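Local coordinates for protein BAG family molecular chaperone regulator 4 (Arabidopsis thaliana, PDB 4HWH) that probably acts as a co-chaperone that binds the ATPase domain of HSP70/HSC70 through its BAG domain and regulates programmed cell death and stress responses, at residues D15-R20 with E44-Q49; L51-I56 with V64-E69. All blocks are in the same frame, centred on the assembly; numbering follows the deposited sequence.

Contact 1 (D15-R20 with E44-Q49). With ACT (acetate ion), chain G.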
loop_
_atom_site.group_PDB
_atom_site.type_symbol
_atom_site.label_atom_id
_atom_site.label_comp_id
_atom_site.label_asym_id
_atom_site.label_seq_id
_atom_site.Cartn_x
_atom_site.Cartn_y
_atom_site.Cartn_z
ATOM N N ASP A 15 -3.393 6.194 -0.817
ATOM C CA ASP A 15 -2.654 7.421 -0.534
ATOM C C ASP A 15 -2.178 7.434 0.914
ATOM O O ASP A 15 -1.017 7.726 1.196
ATOM C CB ASP A 15 -3.511 8.664 -0.800
ATOM C CG ASP A 15 -3.648 8.976 -2.278
ATOM O OD1 ASP A 15 -2.892 8.402 -3.087
ATOM O OD2 ASP A 15 -4.511 9.808 -2.630
ATOM N N LYS A 16 -3.082 7.121 1.835
ATOM C CA LYS A 16 -2.728 7.071 3.246
ATOM C C LYS A 16 -1.626 6.046 3.487
ATOM O O LYS A 16 -0.679 6.296 4.234
ATOM C CB LYS A 16 -3.955 6.740 4.097
ATOM C CG LYS A 16 -4.928 7.903 4.257
ATOM C CD LYS A 16 -6.177 7.477 5.026
ATOM C CE LYS A 16 -7.208 8.592 5.069
ATOM N NZ LYS A 16 -8.435 8.177 5.802
ATOM N N LEU A 17 -1.755 4.886 2.854
ATOM C CA LEU A 17 -0.754 3.840 3.007
ATOM C C LEU A 17 0.577 4.255 2.387
ATOM O O LEU A 17 1.642 3.954 2.921
ATOM C CB LEU A 17 -1.261 2.523 2.413
ATOM C CG LEU A 17 -2.411 1.910 3.225
ATOM C CD1 LEU A 17 -3.122 0.795 2.453
ATOM C CD2 LEU A 17 -1.896 1.402 4.567
ATOM N N SER A 18 0.514 4.959 1.264
ATOM C CA SER A 18 1.732 5.437 0.624
ATOM C C SER A 18 2.501 6.377 1.560
ATOM O O SER A 18 3.722 6.285 1.677
ATOM C CB SER A 18 1.413 6.140 -0.694
ATOM O OG SER A 18 2.587 6.698 -1.259
ATOM N N ASP A 19 1.780 7.277 2.224
ATOM C CA ASP A 19 2.397 8.177 3.198
ATOM C C ASP A 19 3.000 7.389 4.361
ATOM O O ASP A 19 4.091 7.696 4.841
ATOM C CB ASP A 19 1.380 9.195 3.728
ATOM C CG ASP A 19 1.047 10.276 2.713
ATOM O OD1 ASP A 19 1.803 10.437 1.733
ATOM O OD2 ASP A 19 0.030 10.972 2.900
ATOM N N ARG A 20 2.283 6.367 4.812
ATOM C CA ARG A 20 2.759 5.555 5.929
ATOM C C ARG A 20 4.057 4.829 5.582
ATOM O O ARG A 20 4.974 4.746 6.400
ATOM C CB ARG A 20 1.689 4.552 6.366
ATOM C CG ARG A 20 2.130 3.646 7.502
ATOM C CD ARG A 20 2.547 4.462 8.708
ATOM N NE ARG A 20 1.446 5.275 9.211
ATOM C CZ ARG A 20 1.602 6.353 9.973
ATOM N NH1 ARG A 20 2.818 6.756 10.318
ATOM N NH2 ARG A 20 0.542 7.035 10.382
ATOM N N GLU A 44 -0.436 -5.996 4.836
ATOM C CA GLU A 44 -1.788 -6.526 4.954
ATOM C C GLU A 44 -2.837 -5.532 4.452
ATOM O O GLU A 44 -3.774 -5.906 3.741
ATOM C CB GLU A 44 -2.086 -6.923 6.403
ATOM C CG GLU A 44 -3.572 -7.055 6.721
ATOM C CD GLU A 44 -4.254 -8.175 5.953
ATOM O OE1 GLU A 44 -3.550 -9.068 5.436
ATOM O OE2 GLU A 44 -5.500 -8.163 5.865
ATOM N N LEU A 45 -2.686 -4.266 4.823
ATOM C CA LEU A 45 -3.685 -3.276 4.450
ATOM C C LEU A 45 -3.656 -3.015 2.949
ATOM O O LEU A 45 -4.687 -2.754 2.337
ATOM C CB LEU A 45 -3.504 -1.985 5.245
ATOM C CG LEU A 45 -3.825 -2.122 6.738
ATOM C CD1 LEU A 45 -3.493 -0.835 7.477
ATOM C CD2 LEU A 45 -5.291 -2.501 6.941
ATOM N N LEU A 46 -2.468 -3.097 2.359
ATOM C CA LEU A 46 -2.341 -2.994 0.912
ATOM C C LEU A 46 -3.055 -4.155 0.224
ATOM O O LEU A 46 -3.721 -3.970 -0.790
ATOM C CB LEU A 46 -0.870 -2.947 0.506
ATOM C CG LEU A 46 -0.159 -1.631 0.826
ATOM C CD1 LEU A 46 1.350 -1.789 0.707
ATOM C CD2 LEU A 46 -0.660 -0.514 -0.086
ATOM N N MET A 47 -2.919 -5.354 0.785
ATOM C CA MET A 47 -3.592 -6.530 0.236
ATOM C C MET A 47 -5.113 -6.397 0.304
ATOM O O MET A 47 -5.827 -6.822 -0.603
ATOM C CB MET A 47 -3.126 -7.800 0.955
ATOM C CG MET A 47 -1.674 -8.161 0.658
ATOM S SD MET A 47 -1.154 -9.728 1.384
ATOM C CE MET A 47 0.601 -9.714 1.017
ATOM N N ARG A 48 -5.607 -5.794 1.379
ATOM C CA ARG A 48 -7.040 -5.574 1.528
ATOM C C ARG A 48 -7.552 -4.623 0.451
ATOM O O ARG A 48 -8.654 -4.795 -0.072
ATOM C CB ARG A 48 -7.351 -5.023 2.922
ATOM C CG ARG A 48 -7.151 -6.033 4.042
ATOM C CD ARG A 48 -8.361 -6.944 4.175
ATOM N NE ARG A 48 -9.565 -6.185 4.497
ATOM C CZ ARG A 48 -10.802 -6.661 4.395
ATOM N NH1 ARG A 48 -11.834 -5.890 4.709
ATOM N NH2 ARG A 48 -11.007 -7.900 3.973
ATOM N N GLN A 49 -6.750 -3.613 0.120
ATOM C CA GLN A 49 -7.133 -2.679 -0.929
ATOM C C GLN A 49 -7.144 -3.377 -2.284
ATOM O O GLN A 49 -7.980 -3.079 -3.134
ATOM C CB GLN A 49 -6.230 -1.440 -0.934
ATOM C CG GLN A 49 -6.449 -0.537 0.275
ATOM C CD GLN A 49 -7.909 -0.145 0.459
ATOM O OE1 GLN A 49 -8.566 0.318 -0.476
ATOM N NE2 GLN A 49 -8.420 -0.322 1.669
HETATM C C ACT G . 3.099 6.113 -4.465
HETATM O O ACT G . 2.938 5.595 -5.594
HETATM O OXT ACT G . 2.107 6.711 -3.994
HETATM C CH3 ACT G . 4.405 6.023 -3.729
#
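L17 reaches from helix 3-29 into the side of helix 36-54 and sets its two methyl branches against L45 and L46 there. CD2 lies against the base of L45, 3.8 Å from L45 CB; the two side chains cross nearly perpendicularly, and L45 CD1 lies 4.0 Å from L17 CD2. The other branch, while still close to the L45 backbone, reaches further: L17 CD1 meets L46 CD2 at 3.8 Å, the two side chains sliding past one another in opposite senses. L46 leaves its backbone beside the contact, not straight at it, and it is the methyl end that closes the distance. Q49 adds only aliphatic carbon, its CG standing 4.2 Å from L17 CD1. CG of L17 is anti to its carbonyl carbon (chi1 -69°), which turns the branched end toward helix 36-54. Burial is uneven, for L17 and L46 are enclosed whereas L45 is exposed.

Beside this contact, S18 OG donates to acetate OXT over 2.8 Å, and R72 of helix 63-86 binds the same ion while also forming a salt bridge with D15. L17 itself lines a pocket with E13 and R20 that holds malonic acid, R20 supplying a hydrogen bond; both small acids probably come from the crystallisation liquor. The axes of segments 15-20 and 44-49 approach to 10.6 Å and run at 158°, nearly antiparallel, and their interleaved leucines illustrate how the first and second helices of the BAG domain pack in its three-helix bundle.

Contact 2 (L51-I56 with V64-E69)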
loop_
_atom_site.group_PDB
_atom_site.type_symbol
_atom_site.label_atom_id
_atom_site.label_comp_id
_atom_site.label_asym_id
_atom_site.label_seq_id
_atom_site.Cartn_x
_atom_site.Cartn_y
_atom_site.Cartn_z
ATOM N N LEU A 51 -7.868 -6.541 -2.750
ATOM C CA LEU A 51 -9.093 -7.335 -2.747
ATOM C C LEU A 51 -10.302 -6.481 -3.100
ATOM O O LEU A 51 -11.187 -6.914 -3.837
ATOM C CB LEU A 51 -9.302 -7.992 -1.382
ATOM C CG LEU A 51 -8.370 -9.154 -1.047
ATOM C CD1 LEU A 51 -8.589 -9.592 0.394
ATOM C CD2 LEU A 51 -8.605 -10.304 -2.007
ATOM N N LYS A 52 -10.335 -5.265 -2.565
ATOM C CA LYS A 52 -11.419 -4.337 -2.855
ATOM C C LYS A 52 -11.479 -4.050 -4.354
ATOM O O LYS A 52 -12.543 -4.124 -4.963
ATOM C CB LYS A 52 -11.253 -3.041 -2.057
ATOM C CG LYS A 52 -12.425 -2.078 -2.199
ATOM C CD LYS A 52 -12.426 -1.021 -1.101
ATOM C CE LYS A 52 -13.655 -0.122 -1.202
ATOM N NZ LYS A 52 -13.671 0.950 -0.165
ATOM N N LEU A 53 -10.330 -3.738 -4.947
ATOM C CA LEU A 53 -10.258 -3.506 -6.387
ATOM C C LEU A 53 -10.705 -4.736 -7.175
ATOM O O LEU A 53 -11.377 -4.610 -8.198
ATOM C CB LEU A 53 -8.843 -3.093 -6.808
ATOM C CG LEU A 53 -8.341 -1.711 -6.374
ATOM C CD1 LEU A 53 -6.843 -1.582 -6.614
ATOM C CD2 LEU A 53 -9.093 -0.601 -7.096
ATOM N N ASP A 54 -10.324 -5.923 -6.704
ATOM C CA ASP A 54 -10.691 -7.168 -7.378
ATOM C C ASP A 54 -12.203 -7.310 -7.519
ATOM O O ASP A 54 -12.693 -7.906 -8.477
ATOM C CB ASP A 54 -10.149 -8.385 -6.620
ATOM C CG ASP A 54 -8.657 -8.565 -6.788
ATOM O OD1 ASP A 54 -8.085 -7.988 -7.738
ATOM O OD2 ASP A 54 -8.058 -9.293 -5.967
ATOM N N GLY A 55 -12.937 -6.768 -6.553
ATOM C CA GLY A 55 -14.382 -6.897 -6.532
ATOM C C GLY A 55 -15.111 -5.783 -7.260
ATOM O O GLY A 55 -16.336 -5.807 -7.370
ATOM N N ILE A 56 -14.362 -4.804 -7.755
ATOM C CA ILE A 56 -14.960 -3.695 -8.491
ATOM C C ILE A 56 -15.115 -4.032 -9.967
ATOM O O ILE A 56 -14.129 -4.160 -10.693
ATOM C CB ILE A 56 -14.130 -2.405 -8.365
ATOM C CG1 ILE A 56 -14.095 -1.923 -6.916
ATOM C CG2 ILE A 56 -14.708 -1.319 -9.258
ATOM C CD1 ILE A 56 -13.179 -0.740 -6.693
ATOM N N VAL A 64 -9.494 1.478 -16.288
ATOM C CA VAL A 64 -8.154 2.020 -16.473
ATOM C C VAL A 64 -7.541 2.461 -15.145
ATOM O O VAL A 64 -6.425 2.069 -14.807
ATOM C CB VAL A 64 -8.149 3.207 -17.454
ATOM C CG1 VAL A 64 -6.774 3.862 -17.490
ATOM C CG2 VAL A 64 -8.570 2.747 -18.842
ATOM N N GLN A 65 -8.272 3.280 -14.397
ATOM C CA GLN A 65 -7.792 3.754 -13.105
ATOM C C GLN A 65 -7.691 2.607 -12.104
ATOM O O GLN A 65 -6.816 2.608 -11.237
ATOM C CB GLN A 65 -8.693 4.865 -12.560
ATOM C CG GLN A 65 -8.340 5.318 -11.146
ATOM C CD GLN A 65 -6.907 5.812 -11.019
ATOM O OE1 GLN A 65 -6.404 6.532 -11.882
ATOM N NE2 GLN A 65 -6.246 5.432 -9.930
ATOM N N ARG A 66 -8.584 1.630 -12.226
ATOM C CA ARG A 66 -8.530 0.452 -11.371
ATOM C C ARG A 66 -7.199 -0.258 -11.570
ATOM O O ARG A 66 -6.497 -0.569 -10.608
ATOM C CB ARG A 66 -9.679 -0.511 -11.682
ATOM C CG ARG A 66 -9.732 -1.712 -10.738
ATOM C CD ARG A 66 -10.724 -2.766 -11.206
ATOM N NE ARG A 66 -10.252 -3.467 -12.397
ATOM C CZ ARG A 66 -11.011 -4.256 -13.151
ATOM N NH1 ARG A 66 -12.287 -4.449 -12.842
ATOM N NH2 ARG A 66 -10.494 -4.850 -14.217
ATOM N N LYS A 67 -6.862 -0.511 -12.829
ATOM C CA LYS A 67 -5.620 -1.184 -13.176
ATOM C C LYS A 67 -4.421 -0.349 -12.737
ATOM O O LYS A 67 -3.401 -0.886 -12.310
ATOM C CB LYS A 67 -5.568 -1.441 -14.683
ATOM C CG LYS A 67 -4.434 -2.349 -15.135
ATOM C CD LYS A 67 -4.421 -2.480 -16.653
ATOM C CE LYS A 67 -3.253 -3.324 -17.133
ATOM N NZ LYS A 67 -3.216 -3.419 -18.621
ATOM N N ALA A 68 -4.551 0.969 -12.846
ATOM C CA ALA A 68 -3.504 1.879 -12.400
ATOM C C ALA A 68 -3.257 1.725 -10.902
ATOM O O ALA A 68 -2.115 1.701 -10.447
ATOM C CB ALA A 68 -3.876 3.313 -12.728
ATOM N N GLU A 69 -4.336 1.615 -10.136
ATOM C CA GLU A 69 -4.232 1.503 -8.688
ATOM C C GLU A 69 -3.634 0.159 -8.281
ATOM O O GLU A 69 -2.913 0.061 -7.289
ATOM C CB GLU A 69 -5.603 1.686 -8.043
ATOM C CG GLU A 69 -5.527 2.202 -6.629
ATOM C CD GLU A 69 -4.845 3.555 -6.553
ATOM O OE1 GLU A 69 -4.153 3.812 -5.552
ATOM O OE2 GLU A 69 -4.995 4.356 -7.500
#
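L53 and R66 face each other where helix 36-54 ends and helix 63-86 begins, at one end of the three-helix bundle of the BAG domain. The tight part is aliphatic. L53 CD1 rests on the stem of E69, 3.8 Å from E69 CB, with the two side chains crossing at about a right angle, while L53 CD2 lies 3.9 Å from R66 CG as those chains run past each other in opposite directions. V70 and I73 of helix 63-86 also touch L53. E69 gives only its methylenes to this contact; its carboxylate turns away, to a salt bridge with R72 and a weak hydrogen bond with T11.

Toward the partly exposed side the fit slackens. The side chain of I56, which also touches A6, stays 4.4 Å from that of R66, I56 CB to R66 CD. The same methylene, R66 CD, lies 3.6 Å from L53 O, and beyond it the chain bends at chi3 (71°), turning the guanidinium edge toward the carbonyl of I56, where R66 NH1 donates to I56 O at 2.8 Å. Shortening R66 to an alanine would take away both stem and guanidinium, and is likely to leave the I56 carbonyl without this donor and to open a gap beside L53 CD2. The positive group may also be favoured by the partial negative charge of the carbonyls at this helix end. The bond itself is bent, with an N-H...O angle of 143°, yet I56 O lies close to the guanidinium plane and R66 NH1 almost in line with the C=O bond (167°).

In the fold
Contacts 1 and 2 share helix 36-54 and follow each other along it, yet they give it different partners: helix 3-29 in contact 1, helix 63-86 in contact 2. Their centres are about 14 Å apart. The centre of contact 1 lies about 3 Å from that of the chain, midway along two helices, and the contact joins them by apolar carbon alone, although one of its residues is exposed. Contact 2, its centre about 13 Å from that of the chain, sits at an end of the bundle; its touching residues are mostly buried, the area lost is larger (229 against 166 Å²), and a side-chain-to-backbone hydrogen bond supplements the carbon packing.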